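Local coordinates for sulfur oxidation protein soxB (Thermus thermophilus, PDB 2WDD) that hydrolyses a sulfur-sulfur bond as the thiosulfohydrolase of the Sox sulfur oxidation pathway, with two manganese ions in its metal site, at residues 188-193 with 233-238; 160-165 with 216-221. All blocks are in the same frame, centred on the assembly; numbering follows the deposited sequence.

How the interactions relate
Interaction 2 is a buried contact beside the metal site, and interaction 1 lies further out, partly buried. Their centres are about 12 Å apart. The segments alternate along the chain: 160-165, 188-193, 216-221, 233-238. Interaction 1 is a small antiparallel strand pair held mainly by backbone hydrogen bonds, with a bound tertiary-butyl alcohol and waters at its margins. Interaction 2 has a single backbone bond between its segments, a serine pair, and a histidine that binds manganese. The two contacts touch. N188 ND2 probably bonds S218 O at 2.9 Å, and the F236 ring reaches the backbone of Y219.

Interaction 1 (188-193 with 233-238); sequences NIVDDL and GLSFAL. With TBU (tertiary-butyl alcohol), chain E.
V190 and S235 form the hydrogen-bonded pair of a two-stranded antiparallel sheet made by strands 190-191 and 234-235. V190 N gives to S235 O at 2.9 Å, and S235 N gives to V190 O at 2.8 Å. Both bonds are nearly straight. The side chains of this pair share one face of the sheet, where V190 CG2 meets S235 CB at 3.8 Å. Next along, D191 and L234 are a non-hydrogen-bonded pair whose side chains diverge. D192 N then bonds G233 O at 2.9 Å.

At the other end N188 turns its amide toward F236, just past the second strand. Its CG lies between the backbone N and the carbonyl carbon (chi1 62°), and ND2 gives to F236 O at 2.9 Å, tilted from the carbonyl plane, with S218 O as a probable second acceptor of the same ND2. I189 lies beside F236, both side chains pointing the same way. I189 CD1 and CG1 each meet F236 CE1, and CG2 sits over one face of the ring. W166 packs edge-to-face with the same ring.

Further out, D191 OD2 accepts from L193 N and makes an Asx turn; it also takes F194 N. One water gives to both N188 O and A237 O. Another links D192 OD2 to G233 N. G233 has a positive phi (97°), where a CB would jam against the preceding carbonyl. S235, F236 and A237 line a pocket with K223 for tertiary-butyl alcohol, whose oxygen accepts from F236 N at 2.9 Å in a straight bond (179°).

Interaction 2 (160-165 with 216-221); sequences MVSHWE and GASYPY. With MN (manganese (II) ion), chain H.
H163 and Y219 lie side by side at the manganese site of this 5'-nucleotidase family enzyme. The aromatic contact is oblique, with ring planes at 35° and centroids 4.2 Å apart. Y219 CD2 sits over the centre of one imidazole face, 3.4 Å from H163 NE2. On the opposite face, W164 CD1 lies toward the rim. The histidine is thus held between two aromatic side chains.

Metal binding uses the other ring nitrogen. H163 ND1 binds manganese at 2.2 Å, and D132, H263, H286 and a water complete the set. H163 NE2 bonds H226, which helps fix the ring rotation. A sulfate ion also touches this site.

Hydrogen bonds join the segments beside the ring pair. Y219 N gives to S162 O at 3.0 Å. S162 OG and S218 OG are 2.7 Å apart, and either could be the donor. This buried hydroxyl pair has further partners: W166 NE1 for S162 and S186 OG for S218. Within 160-165, E165 OE1 accepts from H163 N, which steadies the backbone of the metal ligand.

V161 adds an apolar contact: CG1 meets G216 CA at 3.6 Å.

The contact joins the loop after strand 159-160 to the end of strand 210-217, and so links two six-stranded sheets. Strand 183-184 touches both serines, strand 257-262 packs on V161 and A217, and helix 222-225 touches H163 and Y219.

Interaction 1 (188-193 with 233-238)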
loop_
_atom_site.group_PDB
_atom_site.type_symbol
_atom_site.label_atom_id
_atom_site.label_comp_id
_atom_site.label_asym_id
_atom_site.label_seq_id
_atom_site.Cartn_x
_atom_site.Cartn_y
_atom_site.Cartn_z
ATOM N N ASN A 188 -9.354 -17.265 4.432
ATOM C CA ASN A 188 -8.048 -17.901 4.503
ATOM C C ASN A 188 -7.256 -17.968 5.802
ATOM O O ASN A 188 -6.236 -18.654 5.848
ATOM C CB ASN A 188 -7.142 -17.414 3.361
ATOM C CG ASN A 188 -6.874 -15.916 3.415
ATOM O OD1 ASN A 188 -7.768 -15.105 3.689
ATOM N ND2 ASN A 188 -5.622 -15.540 3.159
ATOM N N ILE A 189 -7.685 -17.243 6.826
ATOM C CA ILE A 189 -6.969 -17.255 8.098
ATOM C C ILE A 189 -7.508 -18.447 8.883
ATOM O O ILE A 189 -8.667 -18.453 9.291
ATOM C CB ILE A 189 -7.134 -15.933 8.856
ATOM C CG1 ILE A 189 -6.568 -14.778 8.014
ATOM C CG2 ILE A 189 -6.395 -15.980 10.209
ATOM C CD1 ILE A 189 -6.861 -13.403 8.564
ATOM N N VAL A 190 -6.669 -19.463 9.054
ATOM C CA VAL A 190 -7.083 -20.688 9.731
ATOM C C VAL A 190 -6.061 -21.071 10.783
ATOM O O VAL A 190 -4.924 -20.601 10.767
ATOM C CB VAL A 190 -7.277 -21.845 8.713
ATOM C CG1 VAL A 190 -8.246 -21.432 7.593
ATOM C CG2 VAL A 190 -5.927 -22.298 8.127
ATOM N N ASP A 191 -6.456 -21.957 11.685
ATOM C CA ASP A 191 -5.523 -22.428 12.694
ATOM C C ASP A 191 -4.518 -23.333 11.990
ATOM O O ASP A 191 -4.892 -24.118 11.115
ATOM C CB ASP A 191 -6.266 -23.241 13.749
ATOM C CG ASP A 191 -5.328 -23.861 14.734
ATOM O OD1 ASP A 191 -4.762 -23.103 15.542
ATOM O OD2 ASP A 191 -5.055 -25.073 14.599
ATOM N N ASP A 192 -3.239 -23.209 12.338
ATOM C CA ASP A 192 -2.203 -23.965 11.647
ATOM C C ASP A 192 -2.067 -25.453 11.966
ATOM O O ASP A 192 -1.308 -26.175 11.311
ATOM C CB ASP A 192 -0.852 -23.236 11.687
ATOM C CG ASP A 192 -0.164 -23.325 13.043
ATOM O OD1 ASP A 192 -0.769 -23.834 14.012
ATOM O OD2 ASP A 192 0.996 -22.868 13.137
ATOM N N LEU A 193 -2.837 -25.921 12.941
ATOM C CA LEU A 193 -2.798 -27.323 13.337
ATOM C C LEU A 193 -4.056 -28.081 12.921
ATOM O O LEU A 193 -3.973 -29.209 12.439
ATOM C CB LEU A 193 -2.594 -27.432 14.847
ATOM C CG LEU A 193 -2.613 -28.824 15.483
ATOM C CD1 LEU A 193 -1.494 -29.668 14.901
ATOM C CD2 LEU A 193 -2.454 -28.700 16.993
ATOM N N GLY A 233 0.703 -19.751 15.133
ATOM C CA GLY A 233 -0.529 -20.494 15.342
ATOM C C GLY A 233 -1.515 -20.300 14.211
ATOM O O GLY A 233 -2.519 -21.010 14.117
ATOM N N LEU A 234 -1.220 -19.342 13.339
ATOM C CA LEU A 234 -2.090 -19.058 12.204
ATOM C C LEU A 234 -1.476 -19.402 10.858
ATOM O O LEU A 234 -0.263 -19.268 10.663
ATOM C CB LEU A 234 -2.433 -17.574 12.182
ATOM C CG LEU A 234 -3.104 -17.023 13.436
ATOM C CD1 LEU A 234 -3.319 -15.515 13.333
ATOM C CD2 LEU A 234 -4.414 -17.748 13.654
ATOM N N SER A 235 -2.339 -19.772 9.913
ATOM C CA SER A 235 -1.949 -19.980 8.524
ATOM C C SER A 235 -2.819 -19.015 7.713
ATOM O O SER A 235 -3.997 -18.848 8.012
ATOM C CB SER A 235 -2.235 -21.400 8.066
ATOM O OG SER A 235 -1.980 -21.513 6.674
ATOM N N PHE A 236 -2.232 -18.378 6.701
ATOM C CA PHE A 236 -2.935 -17.421 5.843
ATOM C C PHE A 236 -2.902 -17.936 4.399
ATOM O O PHE A 236 -3.261 -17.218 3.457
ATOM C CB PHE A 236 -2.170 -16.083 5.854
ATOM C CG PHE A 236 -2.391 -15.255 7.081
ATOM C CD1 PHE A 236 -3.122 -14.080 7.009
ATOM C CD2 PHE A 236 -1.814 -15.604 8.295
ATOM C CE1 PHE A 236 -3.321 -13.300 8.124
ATOM C CE2 PHE A 236 -2.031 -14.824 9.423
ATOM C CZ PHE A 236 -2.800 -13.682 9.336
ATOM N N ALA A 237 -2.365 -19.135 4.209
ATOM C CA ALA A 237 -2.153 -19.669 2.865
ATOM C C ALA A 237 -3.290 -19.481 1.867
ATOM O O ALA A 237 -4.461 -19.660 2.200
ATOM C CB ALA A 237 -1.749 -21.139 2.926
ATOM N N LEU A 238 -2.923 -19.127 0.639
ATOM C CA LEU A 238 -3.885 -19.014 -0.444
ATOM C C LEU A 238 -4.391 -20.444 -0.662
ATOM O O LEU A 238 -3.595 -21.369 -0.848
ATOM C CB LEU A 238 -3.187 -18.505 -1.712
ATOM C CG LEU A 238 -3.985 -18.546 -3.017
ATOM C CD1 LEU A 238 -5.056 -17.470 -3.018
ATOM C CD2 LEU A 238 -3.059 -18.384 -4.211
HETATM O O TBU E . 0.562 -18.934 6.163
HETATM C C TBU E . 1.261 -20.077 5.615
HETATM C C1 TBU E . 0.735 -21.350 6.223
HETATM C C2 TBU E . 1.121 -20.249 4.095
HETATM C C3 TBU E . 2.736 -19.951 5.960
HETATM O O HOH W 1 -5.657 -20.827 4.320
HETATM O O HOH W 2 2.444 -20.630 12.637
#

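Interaction 2 (160-165 with 216-221)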
loop_
_atom_site.group_PDB
_atom_site.type_symbol
_atom_site.label_atom_id
_atom_site.label_comp_id
_atom_site.label_asym_id
_atom_site.label_seq_id
_atom_site.Cartn_x
_atom_site.Cartn_y
_atom_site.Cartn_z
ATOM N N MET A 160 -13.997 -5.383 6.739
ATOM C CA MET A 160 -12.595 -5.143 6.438
ATOM C C MET A 160 -11.900 -6.489 6.335
ATOM O O MET A 160 -12.410 -7.521 6.817
ATOM C CB MET A 160 -11.904 -4.267 7.483
ATOM C CG MET A 160 -11.309 -5.030 8.658
ATOM S SD MET A 160 -10.414 -3.911 9.833
ATOM C CE MET A 160 -8.802 -3.758 9.005
ATOM N N VAL A 161 -10.764 -6.486 5.639
ATOM C CA VAL A 161 -9.877 -7.630 5.557
ATOM C C VAL A 161 -8.520 -7.156 6.097
ATOM O O VAL A 161 -8.428 -6.044 6.643
ATOM C CB VAL A 161 -9.815 -8.278 4.168
ATOM C CG1 VAL A 161 -11.194 -8.847 3.804
ATOM C CG2 VAL A 161 -9.333 -7.298 3.105
ATOM N N SER A 162 -7.480 -7.975 5.967
ATOM C CA SER A 162 -6.233 -7.597 6.619
ATOM C C SER A 162 -4.917 -7.988 5.970
ATOM O O SER A 162 -4.849 -8.852 5.108
ATOM C CB SER A 162 -6.241 -8.216 8.019
ATOM O OG SER A 162 -6.027 -9.622 7.927
ATOM N N HIS A 163 -3.866 -7.344 6.470
ATOM C CA HIS A 163 -2.489 -7.640 6.128
ATOM C C HIS A 163 -1.577 -7.090 7.231
ATOM O O HIS A 163 -1.250 -7.817 8.186
ATOM C CB HIS A 163 -2.078 -7.133 4.749
ATOM C CG HIS A 163 -0.600 -7.222 4.500
ATOM N ND1 HIS A 163 0.026 -6.524 3.492
ATOM C CD2 HIS A 163 0.379 -7.885 5.163
ATOM C CE1 HIS A 163 1.326 -6.762 3.532
ATOM N NE2 HIS A 163 1.569 -7.580 4.544
ATOM N N TRP A 164 -1.216 -5.804 7.147
ATOM C CA TRP A 164 -0.314 -5.212 8.148
ATOM C C TRP A 164 -0.887 -5.159 9.552
ATOM O O TRP A 164 -0.150 -4.981 10.514
ATOM C CB TRP A 164 0.182 -3.824 7.722
ATOM C CG TRP A 164 1.333 -3.890 6.757
ATOM C CD1 TRP A 164 1.264 -4.023 5.396
ATOM C CD2 TRP A 164 2.716 -3.759 7.077
ATOM N NE1 TRP A 164 2.530 -4.031 4.853
ATOM C CE2 TRP A 164 3.439 -3.867 5.871
ATOM C CE3 TRP A 164 3.418 -3.601 8.278
ATOM C CZ2 TRP A 164 4.835 -3.837 5.834
ATOM C CZ3 TRP A 164 4.805 -3.558 8.230
ATOM C CH2 TRP A 164 5.493 -3.679 7.020
ATOM N N GLU A 165 -2.200 -5.323 9.668
ATOM C CA GLU A 165 -2.861 -5.352 10.965
ATOM C C GLU A 165 -2.146 -6.340 11.884
ATOM O O GLU A 165 -1.980 -6.096 13.089
ATOM C CB GLU A 165 -4.290 -5.865 10.762
ATOM C CG GLU A 165 -5.298 -4.794 10.348
ATOM C CD GLU A 165 -5.079 -4.211 8.950
ATOM O OE1 GLU A 165 -4.589 -4.933 8.051
ATOM O OE2 GLU A 165 -5.491 -3.044 8.761
ATOM N N GLY A 216 -14.261 -12.267 1.995
ATOM C CA GLY A 216 -13.003 -11.618 2.319
ATOM C C GLY A 216 -11.777 -12.497 2.140
ATOM O O GLY A 216 -11.800 -13.702 2.390
ATOM N N ALA A 217 -10.681 -11.872 1.730
ATOM C CA ALA A 217 -9.399 -12.566 1.607
ATOM C C ALA A 217 -8.295 -11.684 2.167
ATOM O O ALA A 217 -8.143 -10.538 1.751
ATOM C CB ALA A 217 -9.096 -12.930 0.166
ATOM N N SER A 218 -7.579 -12.198 3.162
ATOM C CA SER A 218 -6.441 -11.477 3.728
ATOM C C SER A 218 -5.154 -11.863 2.986
ATOM O O SER A 218 -5.098 -12.866 2.275
ATOM C CB SER A 218 -6.307 -11.768 5.221
ATOM O OG SER A 218 -7.278 -11.039 5.945
ATOM N N TYR A 219 -4.110 -11.060 3.153
ATOM C CA TYR A 219 -2.851 -11.297 2.447
ATOM C C TYR A 219 -2.313 -12.689 2.753
ATOM O O TYR A 219 -2.134 -13.039 3.916
ATOM C CB TYR A 219 -1.828 -10.250 2.879
ATOM C CG TYR A 219 -0.551 -10.256 2.072
ATOM C CD1 TYR A 219 -0.573 -10.160 0.687
ATOM C CD2 TYR A 219 0.682 -10.284 2.707
ATOM C CE1 TYR A 219 0.598 -10.147 -0.054
ATOM C CE2 TYR A 219 1.864 -10.260 1.972
ATOM C CZ TYR A 219 1.816 -10.176 0.605
ATOM O OH TYR A 219 2.999 -10.139 -0.118
ATOM N N PRO A 220 -2.016 -13.485 1.714
ATOM C CA PRO A 220 -1.564 -14.868 1.957
ATOM C C PRO A 220 -0.119 -15.032 2.409
ATOM O O PRO A 220 0.277 -16.123 2.842
ATOM C CB PRO A 220 -1.756 -15.551 0.598
ATOM C CG PRO A 220 -1.786 -14.438 -0.401
ATOM C CD PRO A 220 -2.387 -13.258 0.302
ATOM N N TYR A 221 0.671 -13.968 2.305
ATOM C CA TYR A 221 2.091 -14.069 2.615
ATOM C C TYR A 221 2.535 -13.381 3.896
ATOM O O TYR A 221 3.701 -13.009 4.048
ATOM C CB TYR A 221 2.913 -13.613 1.410
ATOM C CG TYR A 221 2.479 -14.288 0.130
ATOM C CD1 TYR A 221 2.602 -15.664 -0.028
ATOM C CD2 TYR A 221 1.903 -13.562 -0.902
ATOM C CE1 TYR A 221 2.190 -16.292 -1.196
ATOM C CE2 TYR A 221 1.506 -14.179 -2.081
ATOM C CZ TYR A 221 1.653 -15.543 -2.219
ATOM O OH TYR A 221 1.238 -16.166 -3.377
HETATM MN MN MN H . -0.722 -5.019 2.017
HETATM O O HOH W 3 -0.023 -3.341 0.937
#